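Side-chain contacts in ubiquitin-conjugating enzyme E2 U (Homo sapiens, PDB 1YRV), which catalyses the covalent attachment of ubiquitin to other proteins, acting as an E2 enzyme that accepts ubiquitin from E1 as a thioester: residues F72-H77 against L129-M134; I109-N114 against S125-A130. One frame throughout, in Å; residues are numbered along the deposited sequence.

Contact 1. Residues F72-H77 against L129-M134; sequences FQLTIH and LALQVM
No flat group comes between the side chains that touch here: Leu74 and Ile76 reach Leu131 methyl to methyl. Two flat groups lie at the Phe72 end of the contact, the Phe72 ring and the Gln132 amide, and neither reaches the methyl junction. Phe72 brings CE2 to 4.5 Å from the backbone O of Gln132, a loose approach, while its ring meets that of Trp67 with planes at about 45° and also touches Phe91. The amide of Gln132 is held by its NE2, which donates a hydrogen bond to Glu60 O on the neighbouring strand.

The apolar contact converges on one atom, Leu131 CD2. Leu74 CD1 lies 4.2 Å from Leu131 CD2, and Ile76 CD1 approaches the same Leu131 CD2 at 4.3 Å. At Leu131 CD2 the directions to Leu74 CD1 and Ile76 CD1 differ by 83°, which puts this methyl over the interval between two residues of one strand face. Ile76 reaches it with an extended tip, CD1 anti to CA (chi2 -174°). All three touching residues are buried, and no hydrogen bond crosses between the segments.

The alternation of Phe72, Leu74 and Ile76 on the helix-facing side of strand 71-77, an inner strand of the antiparallel sheet, is that of a helix packed on a sheet, here helix 124-135 within the ubiquitin-conjugating (UBC) fold, whose antiparallel sheet is packed against helices.

Contact 2. Residues I109-N114 against S125-A130; sequences IDFLDN and SSILLA
Phe111, Ile127 and Ala130 account for nearly all of the surface buried between these segments, and Phe111 supplies about half of it. Its ring is approached from two directions by helix 124-135. The branch methyl of Ile127 stands at the ring edge, close to the ring plane, with Ile127 CG2 4.4 Å from Phe111 CE1. The methyl of Ala130 comes in obliquely and more tightly: Ala130 CB is 3.8 Å from Phe111 CE2 and 4.1 Å from Phe111 CZ, so it rests against the far end of the ring.

The backbones are well separated, with Phe111 CA and Ile127 CA 9.2 Å apart, and the ring spans the gap. With chi1 at 76°, CG of Phe111 sits between the backbone N and the carbonyl carbon, and the ring is directed from there at Ile127 and Ala130. Tyr122 stacks on the same ring, which probably limits its freedom further. Contact across the interface is wholly apolar. No hydrogen bond crosses; each segment keeps its own, and at the start of helix 110-113 the N-cap residue Ile109 accepts Asp113 N through its O at 2.9 Å, while its N makes a weak bond to Asp113 OD2 (3.1 Å, 130° at the hydrogen).

Ile127 and Ala130 are one helical turn apart, so a single aromatic residue bears on one turn of helix 124-135 through two residues of its face. It does so from the short helix that begins just beyond Cys108, the predicted thioester-forming cysteine, an arrangement belonging to the UBC core of E2 enzymes.

Helix 124-135 serves both contacts, which share Leu129 and Ala130 and have centres 8 Å apart. Leu131 bridges them: besides its strand partners in contact 1, its CD1 lies 4.1 Å from Phe111 CZ of contact 2. Met134 extends the junction, with SD 3.6 Å from Ile109 CG2 and CE 3.8 Å from Phe111 CE2. One turn before Leu131, Leu128 CD2 meets Ile76 CD1 at 3.9 Å. The sheet and helix 110-113 are thus connected through one continuous apolar region. The side chains of Leu131 and Phe111 are each about 10 Å from that of Cys108, the predicted active-site cysteine, near the catalytic residue but not touching it.

Contact 1. Residues F72-H77 against L129-M134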
ATOM      1  N   PHE A  72      -3.135  -7.965  -2.245  1.00 55.93           N
ATOM      2  CA  PHE A  72      -2.834  -6.706  -2.916  1.00 52.76           C
ATOM      3  C   PHE A  72      -1.353  -6.720  -3.281  1.00 52.65           C
ATOM      4  O   PHE A  72      -0.481  -6.827  -2.409  1.00 53.23           O
ATOM      5  CB  PHE A  72      -3.141  -5.515  -2.001  1.00 51.43           C
ATOM      6  CG  PHE A  72      -4.546  -5.517  -1.420  1.00 50.02           C
ATOM      7  CD1 PHE A  72      -5.666  -5.308  -2.223  1.00 49.81           C
ATOM      8  CD2 PHE A  72      -4.741  -5.667  -0.057  1.00 48.64           C
ATOM      9  CE1 PHE A  72      -6.970  -5.233  -1.659  1.00 48.06           C
ATOM     10  CE2 PHE A  72      -6.032  -5.591   0.508  1.00 49.32           C
ATOM     11  CZ  PHE A  72      -7.147  -5.376  -0.301  1.00 48.06           C
ATOM     12  N   GLN A  73      -1.071  -6.667  -4.576  1.00 52.10           N
ATOM     13  CA  GLN A  73       0.309  -6.644  -5.059  1.00 52.73           C
ATOM     14  C   GLN A  73       0.629  -5.216  -5.471  1.00 50.86           C
ATOM     15  O   GLN A  73       0.086  -4.705  -6.444  1.00 48.88           O
ATOM     16  CB  GLN A  73       0.469  -7.574  -6.240  1.00 54.49           C
ATOM     17  CG  GLN A  73       0.353  -9.009  -5.849  1.00 59.06           C
ATOM     18  CD  GLN A  73       0.224  -9.889  -7.045  1.00 62.08           C
ATOM     19  OE1 GLN A  73      -0.788  -9.842  -7.742  1.00 64.91           O
ATOM     20  NE2 GLN A  73       1.256 -10.692  -7.317  1.00 65.04           N
ATOM     21  N   LEU A  74       1.530  -4.590  -4.725  1.00 49.81           N
ATOM     22  CA  LEU A  74       1.884  -3.200  -4.943  1.00 48.24           C
ATOM     23  C   LEU A  74       3.380  -2.973  -5.089  1.00 48.42           C
ATOM     24  O   LEU A  74       4.190  -3.876  -4.890  1.00 47.82           O
ATOM     25  CB  LEU A  74       1.418  -2.409  -3.720  1.00 48.47           C
ATOM     26  CG  LEU A  74       0.025  -2.701  -3.190  1.00 49.71           C
ATOM     27  CD1 LEU A  74      -0.014  -2.582  -1.673  1.00 49.24           C
ATOM     28  CD2 LEU A  74      -0.947  -1.764  -3.843  1.00 49.21           C
ATOM     29  N   THR A  75       3.728  -1.749  -5.470  1.00 48.95           N
ATOM     30  CA  THR A  75       5.117  -1.337  -5.495  1.00 48.14           C
ATOM     31  C   THR A  75       5.091  -0.060  -4.658  1.00 48.83           C
ATOM     32  O   THR A  75       4.123   0.727  -4.707  1.00 49.99           O
ATOM     33  CB  THR A  75       5.692  -0.992  -6.905  1.00 48.78           C
ATOM     34  OG1 THR A  75       4.984   0.119  -7.450  1.00 47.72           O
ATOM     35  CG2 THR A  75       5.627  -2.161  -7.829  1.00 48.81           C
ATOM     36  N   ILE A  76       6.149   0.149  -3.881  1.00 46.92           N
ATOM     37  CA  ILE A  76       6.243   1.350  -3.046  1.00 44.16           C
ATOM     38  C   ILE A  76       7.554   2.065  -3.388  1.00 43.05           C
ATOM     39  O   ILE A  76       8.642   1.501  -3.233  1.00 46.14           O
ATOM     40  CB  ILE A  76       6.219   0.981  -1.536  1.00 42.43           C
ATOM     41  CG1 ILE A  76       4.914   0.228  -1.224  1.00 41.12           C
ATOM     42  CG2 ILE A  76       6.371   2.234  -0.675  1.00 37.62           C
ATOM     43  CD1 ILE A  76       4.715  -0.054   0.227  1.00 38.46           C
ATOM     44  N   HIS A  77       7.435   3.285  -3.886  0.50 40.09           N
ATOM     45  CA  HIS A  77       8.587   4.070  -4.238  0.50 36.81           C
ATOM     46  C   HIS A  77       8.819   5.187  -3.240  0.50 35.24           C
ATOM     47  O   HIS A  77       8.030   6.118  -3.130  0.50 32.65           O
ATOM     48  CB  HIS A  77       8.409   4.669  -5.621  0.50 35.83           C
ATOM     49  CG  HIS A  77       9.290   5.850  -5.873  0.50 38.81           C
ATOM     50  ND1 HIS A  77      10.658   5.746  -6.001  0.50 39.13           N
ATOM     51  CD2 HIS A  77       9.001   7.171  -5.972  0.50 39.29           C
ATOM     52  CE1 HIS A  77      11.175   6.950  -6.169  0.50 39.29           C
ATOM     53  NE2 HIS A  77      10.192   7.831  -6.154  0.50 39.38           N
ATOM     54  N   LEU A 129       0.835  -2.134   7.509  1.00 44.12           N
ATOM     55  CA  LEU A 129      -0.346  -2.499   8.280  1.00 42.17           C
ATOM     56  C   LEU A 129      -1.461  -1.530   7.951  1.00 42.94           C
ATOM     57  O   LEU A 129      -2.595  -1.951   7.730  1.00 45.04           O
ATOM     58  CB  LEU A 129      -0.075  -2.473   9.795  1.00 42.05           C
ATOM     59  CG  LEU A 129       1.107  -3.323  10.325  1.00 43.40           C
ATOM     60  CD1 LEU A 129       1.320  -3.043  11.791  1.00 43.09           C
ATOM     61  CD2 LEU A 129       0.860  -4.835  10.089  1.00 43.56           C
ATOM     62  N   ALA A 130      -1.173  -0.231   7.898  1.00 41.16           N
ATOM     63  CA  ALA A 130      -2.256   0.704   7.590  1.00 41.64           C
ATOM     64  C   ALA A 130      -2.878   0.379   6.235  1.00 42.15           C
ATOM     65  O   ALA A 130      -4.116   0.347   6.105  1.00 43.99           O
ATOM     66  CB  ALA A 130      -1.768   2.176   7.615  1.00 39.07           C
ATOM     67  N   LEU A 131      -2.038   0.139   5.229  1.00 43.73           N
ATOM     68  CA  LEU A 131      -2.517  -0.209   3.876  1.00 43.89           C
ATOM     69  C   LEU A 131      -3.468  -1.398   3.925  1.00 44.42           C
ATOM     70  O   LEU A 131      -4.546  -1.377   3.339  1.00 46.60           O
ATOM     71  CB  LEU A 131      -1.330  -0.561   2.967  1.00 43.62           C
ATOM     72  CG  LEU A 131      -0.886   0.409   1.850  1.00 45.39           C
ATOM     73  CD1 LEU A 131      -1.096   1.818   2.250  1.00 43.80           C
ATOM     74  CD2 LEU A 131       0.572   0.139   1.528  1.00 42.85           C
ATOM     75  N   GLN A 132      -3.047  -2.445   4.611  1.00 44.20           N
ATOM     76  CA  GLN A 132      -3.872  -3.629   4.743  1.00 46.65           C
ATOM     77  C   GLN A 132      -5.269  -3.296   5.233  1.00 46.52           C
ATOM     78  O   GLN A 132      -6.236  -3.657   4.598  1.00 49.47           O
ATOM     79  CB  GLN A 132      -3.213  -4.615   5.699  1.00 43.99           C
ATOM     80  CG  GLN A 132      -3.999  -5.873   5.862  1.00 48.70           C
ATOM     81  CD  GLN A 132      -3.268  -6.911   6.706  1.00 47.44           C
ATOM     82  OE1 GLN A 132      -3.176  -6.790   7.928  1.00 48.83           O
ATOM     83  NE2 GLN A 132      -2.714  -7.920   6.047  1.00 51.04           N
ATOM     84  N   VAL A 133      -5.376  -2.580   6.344  1.00 46.48           N
ATOM     85  CA  VAL A 133      -6.686  -2.251   6.865  1.00 46.53           C
ATOM     86  C   VAL A 133      -7.510  -1.348   5.974  1.00 47.99           C
ATOM     87  O   VAL A 133      -8.690  -1.617   5.730  1.00 49.93           O
ATOM     88  CB  VAL A 133      -6.591  -1.586   8.220  1.00 47.59           C
ATOM     89  CG1 VAL A 133      -7.990  -1.261   8.730  1.00 47.36           C
ATOM     90  CG2 VAL A 133      -5.854  -2.516   9.188  1.00 47.60           C
ATOM     91  N   MET A 134      -6.892  -0.279   5.492  1.00 46.26           N
ATOM     92  CA  MET A 134      -7.569   0.676   4.649  1.00 46.21           C
ATOM     93  C   MET A 134      -8.008   0.063   3.336  1.00 47.25           C
ATOM     94  O   MET A 134      -9.149   0.204   2.949  1.00 46.53           O
ATOM     95  CB  MET A 134      -6.657   1.888   4.390  1.00 46.08           C
ATOM     96  CG  MET A 134      -6.114   2.588   5.657  1.00 48.34           C
ATOM     97  SD  MET A 134      -5.483   4.348   5.437  1.00 57.24           S
ATOM     98  CE  MET A 134      -4.994   4.752   7.252  1.00 51.20           C
TER

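Contact 2. Residues I109-N114 against S125-A130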
ATOM      1  N   ILE A 109      -5.310   7.268  -0.313  1.00 52.30           N
ATOM      2  CA  ILE A 109      -5.069   7.102   1.100  1.00 51.41           C
ATOM      3  C   ILE A 109      -4.689   8.458   1.629  1.00 50.17           C
ATOM      4  O   ILE A 109      -3.757   9.073   1.124  1.00 51.21           O
ATOM      5  CB  ILE A 109      -3.880   6.163   1.347  1.00 50.02           C
ATOM      6  CG1 ILE A 109      -4.159   4.795   0.733  1.00 50.68           C
ATOM      7  CG2 ILE A 109      -3.598   6.076   2.841  1.00 50.99           C
ATOM      8  CD1 ILE A 109      -5.432   4.158   1.224  1.00 48.57           C
ATOM      9  N   ASP A 110      -5.374   8.914   2.658  1.00 49.18           N
ATOM     10  CA  ASP A 110      -5.055  10.223   3.215  1.00 52.91           C
ATOM     11  C   ASP A 110      -3.601  10.541   3.548  1.00 51.76           C
ATOM     12  O   ASP A 110      -3.050  11.522   3.038  1.00 52.02           O
ATOM     13  CB  ASP A 110      -5.900  10.480   4.451  1.00 55.94           C
ATOM     14  CG  ASP A 110      -7.292  10.839   4.092  1.00 63.39           C
ATOM     15  OD1 ASP A 110      -7.867  11.755   4.750  1.00 67.09           O
ATOM     16  OD2 ASP A 110      -7.811  10.194   3.135  1.00 66.40           O
ATOM     17  N   PHE A 111      -3.001   9.731   4.417  1.00 49.90           N
ATOM     18  CA  PHE A 111      -1.631   9.953   4.832  1.00 48.33           C
ATOM     19  C   PHE A 111      -0.645   9.847   3.696  1.00 47.69           C
ATOM     20  O   PHE A 111       0.547  10.101   3.870  1.00 47.10           O
ATOM     21  CB  PHE A 111      -1.243   9.002   5.961  1.00 50.48           C
ATOM     22  CG  PHE A 111      -0.986   7.594   5.526  1.00 48.14           C
ATOM     23  CD1 PHE A 111       0.251   7.213   5.012  1.00 47.94           C
ATOM     24  CD2 PHE A 111      -1.967   6.628   5.688  1.00 48.98           C
ATOM     25  CE1 PHE A 111       0.517   5.857   4.661  1.00 47.28           C
ATOM     26  CE2 PHE A 111      -1.729   5.274   5.345  1.00 46.01           C
ATOM     27  CZ  PHE A 111      -0.483   4.894   4.833  1.00 46.65           C
ATOM     28  N   LEU A 112      -1.155   9.518   2.519  1.00 46.94           N
ATOM     29  CA  LEU A 112      -0.308   9.396   1.363  1.00 47.03           C
ATOM     30  C   LEU A 112      -0.511  10.554   0.423  1.00 48.27           C
ATOM     31  O   LEU A 112       0.426  10.987  -0.247  1.00 49.25           O
ATOM     32  CB  LEU A 112      -0.587   8.091   0.632  1.00 44.82           C
ATOM     33  CG  LEU A 112      -0.070   6.795   1.249  1.00 44.39           C
ATOM     34  CD1 LEU A 112      -0.312   5.731   0.213  1.00 45.41           C
ATOM     35  CD2 LEU A 112       1.444   6.852   1.578  1.00 46.05           C
ATOM     36  N   ASP A 113      -1.730  11.079   0.407  1.00 50.23           N
ATOM     37  CA  ASP A 113      -2.091  12.168  -0.501  1.00 50.36           C
ATOM     38  C   ASP A 113      -2.289  13.492   0.179  1.00 50.89           C
ATOM     39  O   ASP A 113      -2.198  14.535  -0.453  1.00 50.89           O
ATOM     40  CB  ASP A 113      -3.385  11.834  -1.239  1.00 51.23           C
ATOM     41  CG  ASP A 113      -3.385  10.438  -1.800  1.00 51.83           C
ATOM     42  OD1 ASP A 113      -2.315   9.969  -2.202  1.00 50.33           O
ATOM     43  OD2 ASP A 113      -4.457   9.812  -1.845  1.00 54.98           O
ATOM     44  N   ASN A 114      -2.584  13.458   1.464  1.00 51.59           N
ATOM     45  CA  ASN A 114      -2.786  14.704   2.166  1.00 52.99           C
ATOM     46  C   ASN A 114      -1.533  15.004   2.987  1.00 52.28           C
ATOM     47  O   ASN A 114      -1.226  14.285   3.926  1.00 51.46           O
ATOM     48  CB  ASN A 114      -4.007  14.589   3.068  1.00 54.70           C
ATOM     49  CG  ASN A 114      -4.407  15.916   3.661  1.00 56.94           C
ATOM     50  OD1 ASN A 114      -3.604  16.857   3.740  1.00 58.99           O
ATOM     51  ND2 ASN A 114      -5.647  15.996   4.113  1.00 57.89           N
ATOM     52  N   SER A 125       6.687  -0.594   8.333  1.00 42.18           N
ATOM     53  CA  SER A 125       5.714  -1.465   9.007  1.00 43.31           C
ATOM     54  C   SER A 125       4.337  -0.818   9.129  1.00 41.76           C
ATOM     55  O   SER A 125       3.340  -1.445   8.847  1.00 41.63           O
ATOM     56  CB  SER A 125       6.200  -1.845  10.410  1.00 41.20           C
ATOM     57  OG  SER A 125       7.381  -2.603  10.350  1.00 42.36           O
ATOM     58  N   SER A 126       4.308   0.431   9.578  1.00 43.35           N
ATOM     59  CA  SER A 126       3.075   1.187   9.752  1.00 43.16           C
ATOM     60  C   SER A 126       2.324   1.258   8.470  1.00 43.60           C
ATOM     61  O   SER A 126       1.134   0.949   8.394  1.00 46.36           O
ATOM     62  CB  SER A 126       3.359   2.626  10.157  1.00 41.78           C
ATOM     63  OG  SER A 126       3.780   2.695  11.481  1.00 49.98           O
ATOM     64  N   ILE A 127       3.037   1.727   7.460  1.00 43.15           N
ATOM     65  CA  ILE A 127       2.493   1.878   6.128  1.00 41.02           C
ATOM     66  C   ILE A 127       1.896   0.569   5.625  1.00 40.32           C
ATOM     67  O   ILE A 127       0.835   0.555   5.014  1.00 42.35           O
ATOM     68  CB  ILE A 127       3.600   2.313   5.176  1.00 39.20           C
ATOM     69  CG1 ILE A 127       4.253   3.609   5.723  1.00 39.91           C
ATOM     70  CG2 ILE A 127       3.041   2.372   3.769  1.00 35.83           C
ATOM     71  CD1 ILE A 127       5.416   4.093   4.907  1.00 34.88           C
ATOM     72  N   LEU A 128       2.580  -0.531   5.886  1.00 39.74           N
ATOM     73  CA  LEU A 128       2.098  -1.815   5.414  1.00 41.30           C
ATOM     74  C   LEU A 128       0.832  -2.237   6.177  1.00 43.29           C
ATOM     75  O   LEU A 128      -0.152  -2.625   5.554  1.00 44.61           O
ATOM     76  CB  LEU A 128       3.222  -2.858   5.512  1.00 40.04           C
ATOM     77  CG  LEU A 128       4.461  -2.606   4.617  1.00 43.74           C
ATOM     78  CD1 LEU A 128       5.552  -3.713   4.729  1.00 40.13           C
ATOM     79  CD2 LEU A 128       3.963  -2.548   3.162  1.00 44.42           C
ATOM     80  N   LEU A 129       0.835  -2.134   7.509  1.00 44.12           N
ATOM     81  CA  LEU A 129      -0.346  -2.499   8.280  1.00 42.17           C
ATOM     82  C   LEU A 129      -1.461  -1.530   7.951  1.00 42.94           C
ATOM     83  O   LEU A 129      -2.595  -1.951   7.730  1.00 45.04           O
ATOM     84  CB  LEU A 129      -0.075  -2.473   9.795  1.00 42.05           C
ATOM     85  CG  LEU A 129       1.107  -3.323  10.325  1.00 43.40           C
ATOM     86  CD1 LEU A 129       1.320  -3.043  11.791  1.00 43.09           C
ATOM     87  CD2 LEU A 129       0.860  -4.835  10.089  1.00 43.56           C
ATOM     88  N   ALA A 130      -1.173  -0.231   7.898  1.00 41.16           N
ATOM     89  CA  ALA A 130      -2.256   0.704   7.590  1.00 41.64           C
ATOM     90  C   ALA A 130      -2.878   0.379   6.235  1.00 42.15           C
ATOM     91  O   ALA A 130      -4.116   0.347   6.105  1.00 43.99           O
ATOM     92  CB  ALA A 130      -1.768   2.176   7.615  1.00 39.07           C
TER